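Local coordinates for protein desmoplakin (Homo sapiens, PDB 3R6N) that probably links intermediate filaments to desmosomal cell junctions, its plakin domain forming a rigid rod of spectrin repeats with an inserted SH3 domain, at residues M18-R22 with E77-L81; S182-Q186 with L289-K293. All blocks are in the same frame, centred on the assembly; numbering follows the deposited sequence.

Contact 1: residues M18-R22 with E77-L81; sequences MRQQR and EYENL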
loop_
_atom_site.group_PDB
_atom_site.type_symbol
_atom_site.label_atom_id
_atom_site.label_comp_id
_atom_site.label_asym_id
_atom_site.label_seq_id
_atom_site.Cartn_x
_atom_site.Cartn_y
_atom_site.Cartn_z
ATOM N N MET A 18 -28.554 39.278 -48.925
ATOM C CA MET A 18 -27.312 38.514 -48.872
ATOM C C MET A 18 -26.446 38.864 -47.663
ATOM O O MET A 18 -25.641 38.053 -47.212
ATOM C CB MET A 18 -26.508 38.698 -50.160
ATOM C CG MET A 18 -26.880 37.716 -51.254
ATOM S SD MET A 18 -25.641 37.654 -52.552
ATOM C CE MET A 18 -25.919 39.229 -53.354
ATOM N N ARG A 19 -26.611 40.074 -47.145
ATOM C CA ARG A 19 -25.832 40.511 -45.997
ATOM C C ARG A 19 -26.611 40.328 -44.704
ATOM O O ARG A 19 -26.027 40.200 -43.632
ATOM C CB ARG A 19 -25.370 41.958 -46.178
ATOM C CG ARG A 19 -24.278 42.094 -47.231
ATOM C CD ARG A 19 -24.114 43.523 -47.717
ATOM N NE ARG A 19 -23.154 43.603 -48.814
ATOM C CZ ARG A 19 -22.908 44.703 -49.520
ATOM N NH1 ARG A 19 -23.557 45.829 -49.250
ATOM N NH2 ARG A 19 -22.015 44.675 -50.500
ATOM N N GLN A 20 -27.934 40.298 -44.808
ATOM C CA GLN A 20 -28.756 39.988 -43.651
ATOM C C GLN A 20 -28.592 38.513 -43.289
ATOM O O GLN A 20 -28.839 38.109 -42.152
ATOM C CB GLN A 20 -30.225 40.323 -43.912
ATOM C CG GLN A 20 -31.116 40.184 -42.685
ATOM C CD GLN A 20 -30.599 40.979 -41.498
ATOM O OE1 GLN A 20 -30.054 42.071 -41.657
ATOM N NE2 GLN A 20 -30.764 40.427 -40.300
ATOM N N GLN A 21 -28.164 37.715 -44.265
ATOM C CA GLN A 21 -27.874 36.304 -44.033
ATOM C C GLN A 21 -26.532 36.131 -43.327
ATOM O O GLN A 21 -26.371 35.233 -42.502
ATOM C CB GLN A 21 -27.878 35.522 -45.346
ATOM C CG GLN A 21 -29.221 35.491 -46.048
ATOM C CD GLN A 21 -30.293 34.813 -45.223
ATOM O OE1 GLN A 21 -30.323 33.586 -45.109
ATOM N NE2 GLN A 21 -31.183 35.609 -44.639
ATOM N N ARG A 22 -25.570 36.990 -43.656
ATOM C CA ARG A 22 -24.268 36.964 -42.998
ATOM C C ARG A 22 -24.418 37.369 -41.539
ATOM O O ARG A 22 -23.780 36.801 -40.657
ATOM C CB ARG A 22 -23.281 37.905 -43.689
ATOM C CG ARG A 22 -23.092 37.637 -45.167
ATOM C CD ARG A 22 -22.099 38.615 -45.779
ATOM N NE ARG A 22 -20.719 38.290 -45.431
ATOM C CZ ARG A 22 -19.904 37.579 -46.205
ATOM N NH1 ARG A 22 -20.332 37.121 -47.374
ATOM N NH2 ARG A 22 -18.661 37.327 -45.813
ATOM N N GLU A 77 -20.408 39.186 -54.057
ATOM C CA GLU A 77 -21.027 39.069 -52.746
ATOM C C GLU A 77 -21.575 37.668 -52.538
ATOM O O GLU A 77 -21.407 37.077 -51.476
ATOM C CB GLU A 77 -22.156 40.084 -52.590
ATOM C CG GLU A 77 -22.793 40.081 -51.217
ATOM C CD GLU A 77 -21.829 40.521 -50.128
ATOM O OE1 GLU A 77 -21.084 41.503 -50.352
ATOM O OE2 GLU A 77 -21.812 39.883 -49.050
ATOM N N TYR A 78 -22.234 37.137 -53.560
ATOM C CA TYR A 78 -22.833 35.817 -53.457
ATOM C C TYR A 78 -21.776 34.729 -53.288
ATOM O O TYR A 78 -21.918 33.843 -52.443
ATOM C CB TYR A 78 -23.718 35.516 -54.666
ATOM C CG TYR A 78 -24.346 34.148 -54.594
ATOM C CD1 TYR A 78 -25.543 33.945 -53.924
ATOM C CD2 TYR A 78 -23.730 33.053 -55.178
ATOM C CE1 TYR A 78 -26.113 32.690 -53.848
ATOM C CE2 TYR A 78 -24.291 31.795 -55.107
ATOM C CZ TYR A 78 -25.482 31.616 -54.442
ATOM O OH TYR A 78 -26.037 30.357 -54.372
ATOM N N GLU A 79 -20.718 34.797 -54.091
ATOM C CA GLU A 79 -19.657 33.799 -54.036
ATOM C C GLU A 79 -18.946 33.853 -52.689
ATOM O O GLU A 79 -18.392 32.857 -52.226
ATOM C CB GLU A 79 -18.657 34.008 -55.175
ATOM C CG GLU A 79 -18.179 32.716 -55.825
ATOM C CD GLU A 79 -19.286 32.004 -56.585
ATOM O OE1 GLU A 79 -20.117 32.700 -57.208
ATOM O OE2 GLU A 79 -19.330 30.755 -56.556
ATOM N N ASN A 80 -18.973 35.029 -52.069
ATOM C CA ASN A 80 -18.366 35.241 -50.761
ATOM C C ASN A 80 -19.231 34.648 -49.650
ATOM O O ASN A 80 -18.724 34.001 -48.735
ATOM C CB ASN A 80 -18.128 36.737 -50.526
ATOM C CG ASN A 80 -17.232 37.012 -49.333
ATOM O OD1 ASN A 80 -17.512 36.577 -48.216
ATOM N ND2 ASN A 80 -16.145 37.743 -49.565
ATOM N N LEU A 81 -20.541 34.866 -49.749
ATOM C CA LEU A 81 -21.510 34.304 -48.811
ATOM C C LEU A 81 -21.482 32.787 -48.895
ATOM O O LEU A 81 -21.349 32.099 -47.889
ATOM C CB LEU A 81 -22.920 34.793 -49.152
ATOM C CG LEU A 81 -23.998 34.856 -48.066
ATOM C CD1 LEU A 81 -25.375 34.855 -48.708
ATOM C CD2 LEU A 81 -23.877 33.709 -47.083
#

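Contact 2: residues S182-Q186 with L289-K293; sequences SWILQ and LCDYK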
loop_
_atom_site.group_PDB
_atom_site.type_symbol
_atom_site.label_atom_id
_atom_site.label_comp_id
_atom_site.label_asym_id
_atom_site.label_seq_id
_atom_site.Cartn_x
_atom_site.Cartn_y
_atom_site.Cartn_z
ATOM N N SER A 182 -5.529 13.489 -15.474
ATOM C CA SER A 182 -4.432 13.618 -14.523
ATOM C C SER A 182 -4.829 13.077 -13.156
ATOM O O SER A 182 -4.012 12.479 -12.451
ATOM C CB SER A 182 -3.986 15.074 -14.407
ATOM O OG SER A 182 -3.256 15.467 -15.554
ATOM N N TRP A 183 -6.093 13.288 -12.798
ATOM C CA TRP A 183 -6.615 12.863 -11.506
ATOM C C TRP A 183 -6.784 11.341 -11.425
ATOM O O TRP A 183 -6.474 10.738 -10.397
ATOM C CB TRP A 183 -7.923 13.598 -11.194
ATOM C CG TRP A 183 -8.671 13.080 -10.002
ATOM C CD1 TRP A 183 -9.958 12.621 -9.982
ATOM C CD2 TRP A 183 -8.186 12.968 -8.656
ATOM N NE1 TRP A 183 -10.303 12.230 -8.711
ATOM C CE2 TRP A 183 -9.234 12.431 -7.877
ATOM C CE3 TRP A 183 -6.968 13.265 -8.035
ATOM C CZ2 TRP A 183 -9.102 12.188 -6.510
ATOM C CZ3 TRP A 183 -6.840 13.021 -6.674
ATOM C CH2 TRP A 183 -7.901 12.489 -5.929
ATOM N N ILE A 184 -7.247 10.715 -12.504
ATOM C CA ILE A 184 -7.389 9.260 -12.512
ATOM C C ILE A 184 -6.040 8.543 -12.351
ATOM O O ILE A 184 -5.976 7.458 -11.779
ATOM C CB ILE A 184 -8.100 8.745 -13.785
ATOM C CG1 ILE A 184 -8.602 7.314 -13.579
ATOM C CG2 ILE A 184 -7.174 8.808 -14.985
ATOM C CD1 ILE A 184 -9.649 7.186 -12.503
ATOM N N LEU A 185 -4.970 9.157 -12.852
ATOM C CA LEU A 185 -3.629 8.592 -12.742
ATOM C C LEU A 185 -3.087 8.775 -11.330
ATOM O O LEU A 185 -2.258 7.996 -10.858
ATOM C CB LEU A 185 -2.687 9.273 -13.731
ATOM C CG LEU A 185 -3.123 9.292 -15.197
ATOM C CD1 LEU A 185 -2.276 10.273 -16.007
ATOM C CD2 LEU A 185 -3.068 7.889 -15.788
ATOM N N GLN A 186 -3.544 9.825 -10.663
ATOM C CA GLN A 186 -3.135 10.068 -9.292
ATOM C C GLN A 186 -3.735 8.992 -8.407
ATOM O O GLN A 186 -3.082 8.475 -7.502
ATOM C CB GLN A 186 -3.591 11.450 -8.830
ATOM C CG GLN A 186 -2.762 12.575 -9.395
ATOM C CD GLN A 186 -1.287 12.419 -9.086
ATOM O OE1 GLN A 186 -0.860 12.579 -7.942
ATOM N NE2 GLN A 186 -0.498 12.101 -10.109
ATOM N N LEU A 289 -1.485 10.656 -0.109
ATOM C CA LEU A 289 -0.806 9.768 -1.043
ATOM C C LEU A 289 -0.504 10.492 -2.352
ATOM O O LEU A 289 0.367 10.075 -3.117
ATOM C CB LEU A 289 -1.652 8.519 -1.311
ATOM C CG LEU A 289 -1.930 7.570 -0.138
ATOM C CD1 LEU A 289 -2.754 6.355 -0.575
ATOM C CD2 LEU A 289 -0.632 7.129 0.522
ATOM N N CYS A 290 -1.223 11.584 -2.592
ATOM C CA CYS A 290 -1.097 12.343 -3.827
ATOM C C CYS A 290 -1.675 13.743 -3.654
ATOM O O CYS A 290 -2.487 13.976 -2.764
ATOM C CB CYS A 290 -1.865 11.638 -4.929
ATOM S SG CYS A 290 -3.620 11.560 -4.555
ATOM N N ASP A 291 -1.263 14.672 -4.510
ATOM C CA ASP A 291 -1.838 16.011 -4.495
ATOM C C ASP A 291 -3.329 15.965 -4.774
ATOM O O ASP A 291 -3.777 15.368 -5.754
ATOM C CB ASP A 291 -1.171 16.924 -5.528
ATOM C CG ASP A 291 0.278 17.205 -5.214
ATOM O OD1 ASP A 291 0.669 17.097 -4.033
ATOM O OD2 ASP A 291 1.023 17.534 -6.160
ATOM N N TYR A 292 -4.092 16.601 -3.896
ATOM C CA TYR A 292 -5.499 16.851 -4.155
ATOM C C TYR A 292 -5.820 18.322 -3.937
ATOM O O TYR A 292 -5.462 18.910 -2.907
ATOM C CB TYR A 292 -6.404 15.974 -3.287
ATOM C CG TYR A 292 -7.870 16.279 -3.486
ATOM C CD1 TYR A 292 -8.565 15.778 -4.583
ATOM C CD2 TYR A 292 -8.555 17.089 -2.595
ATOM C CE1 TYR A 292 -9.906 16.070 -4.780
ATOM C CE2 TYR A 292 -9.897 17.386 -2.784
ATOM C CZ TYR A 292 -10.567 16.873 -3.877
ATOM O OH TYR A 292 -11.900 17.165 -4.068
ATOM N N LYS A 293 -6.509 18.907 -4.913
ATOM C CA LYS A 293 -6.852 20.323 -4.861
ATOM C C LYS A 293 -8.281 20.591 -5.344
ATOM O O LYS A 293 -8.690 20.124 -6.415
ATOM C CB LYS A 293 -5.832 21.129 -5.673
ATOM C CG LYS A 293 -6.402 22.137 -6.642
ATOM C CD LYS A 293 -6.308 21.666 -8.099
ATOM C CE LYS A 293 -4.896 21.230 -8.487
ATOM N NZ LYS A 293 -4.837 20.717 -9.891
#

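Contact 1: residues M18-R22 with E77-L81
A nearly parallel helix pair, bundled with helix 34-64 in a way consistent with the spectrin-repeat architecture of this fragment, brings helix 5-24 against helix 68-117 through Met18, Arg19 and Arg22 on one side and Glu77, Tyr78, Asn80 and Leu81 on the other. The axes of the two short segments come within 10.4 Å of each other, their directions 22° apart. On the inner side Met18 reaches across to the neighbouring helix, SD settling 3.5 Å from Tyr78 CA. The sulfur sits at the edge of the Tyr78 ring, a Met-aromatic contact, while the methyl CE turns back over the aliphatic part of Glu77 because the chain bends at its last torsion (chi3 -72°). Nearer the backbone of Met18, its CG meets Leu81 CD1 at 4.1 Å.

Towards the outside, one carboxylate serves two arginines. Glu77 OE1 takes weak hydrogen bonds from NE and NH2 of Arg19, both 3.3 Å long and part of a salt bridge, at the guanidinium edge, the two planar groups being almost perpendicular. The other oxygen, Glu77 OE2, lies 3.6 Å from Arg22 NH1, but well out of the guanidinium plane, so this second salt bridge is one of charge alone; it completes a network of Arg19, Glu77 and Arg22. Arg22 instead directs NH1 and NH2 at a single atom, Asn80 OD1, with NH2 2.8 Å away; both nitrogens approach from the same face of the amide. Helix 34-64 completes the inner side, where Ile51 packs on Leu81 and accepts a hydrogen bond from Tyr78 OH through its carbonyl. An apolar seam flanked by a salt-bridge network is typical of helical bundles, the spectrin repeat among them.

Contact 2: residues S182-Q186 with L289-K293
Trp183 and Tyr292 make the main touch, the outer corner of the indole resting against the phenol ring with Trp183 CH2 3.6 Å from Tyr292 CD1. Tyr292 CE1 lies over one indole face, offset toward its rim. The planes are inclined at 56°, so the rings meet obliquely. Trp183 swings its CG anti to the backbone N (chi1 170°), which carries the six-membered ring across to the strand. Beside it Cys290 SG comes 4.1 Å from Trp183 CZ3, a sulfur-aromatic contact, and Asp291 O lies at the indole edge. One turn on, Gln186 OE1 packs 3.3 Å from Cys290 CB; no hydrogen bond crosses between the two segments.

Leu289 to Tyr292 correspond to the last four positions of the SH3 ALYDY motif, Cys290 replacing its first tyrosine, and the hairpin 292-299 to the RT loop. This motif ordinarily helps form the polyproline-binding surface, so its cover by helix 167-225 is consistent with that surface being occluded here. Further out, Pro329 touches both Trp183 and Tyr292. Tyr292 is held in its hairpin by backbone hydrogen bonding with Val299, and Asp291 OD1 accepts from Lys301 N. Trp183 NE1 donates to Glu113 OE2 of helix 68-117, tying down the five-membered end of the indole.

In the fold
The two contacts lie 51 Å apart between centres along the elongated molecule and follow one another in the sequence. Contact 1 is mostly buried and joins two helices within a bundle; contact 2 is a smaller surface contact joining a helix to the SH3 domain. Their chemistry follows: 18-22 with 77-81 pairs an apolar interior with charged and amide groups bonded along its outer flank, whereas 182-186 with 289-293 relies on aromatic and sulfur packing and takes its polar ties from outside. Both place sulfur beside an aromatic ring. Helix 68-117 spans the distance, supplying one side of contact 1 and, through Glu113, the hydrogen-bond partner of Trp183 in contact 2.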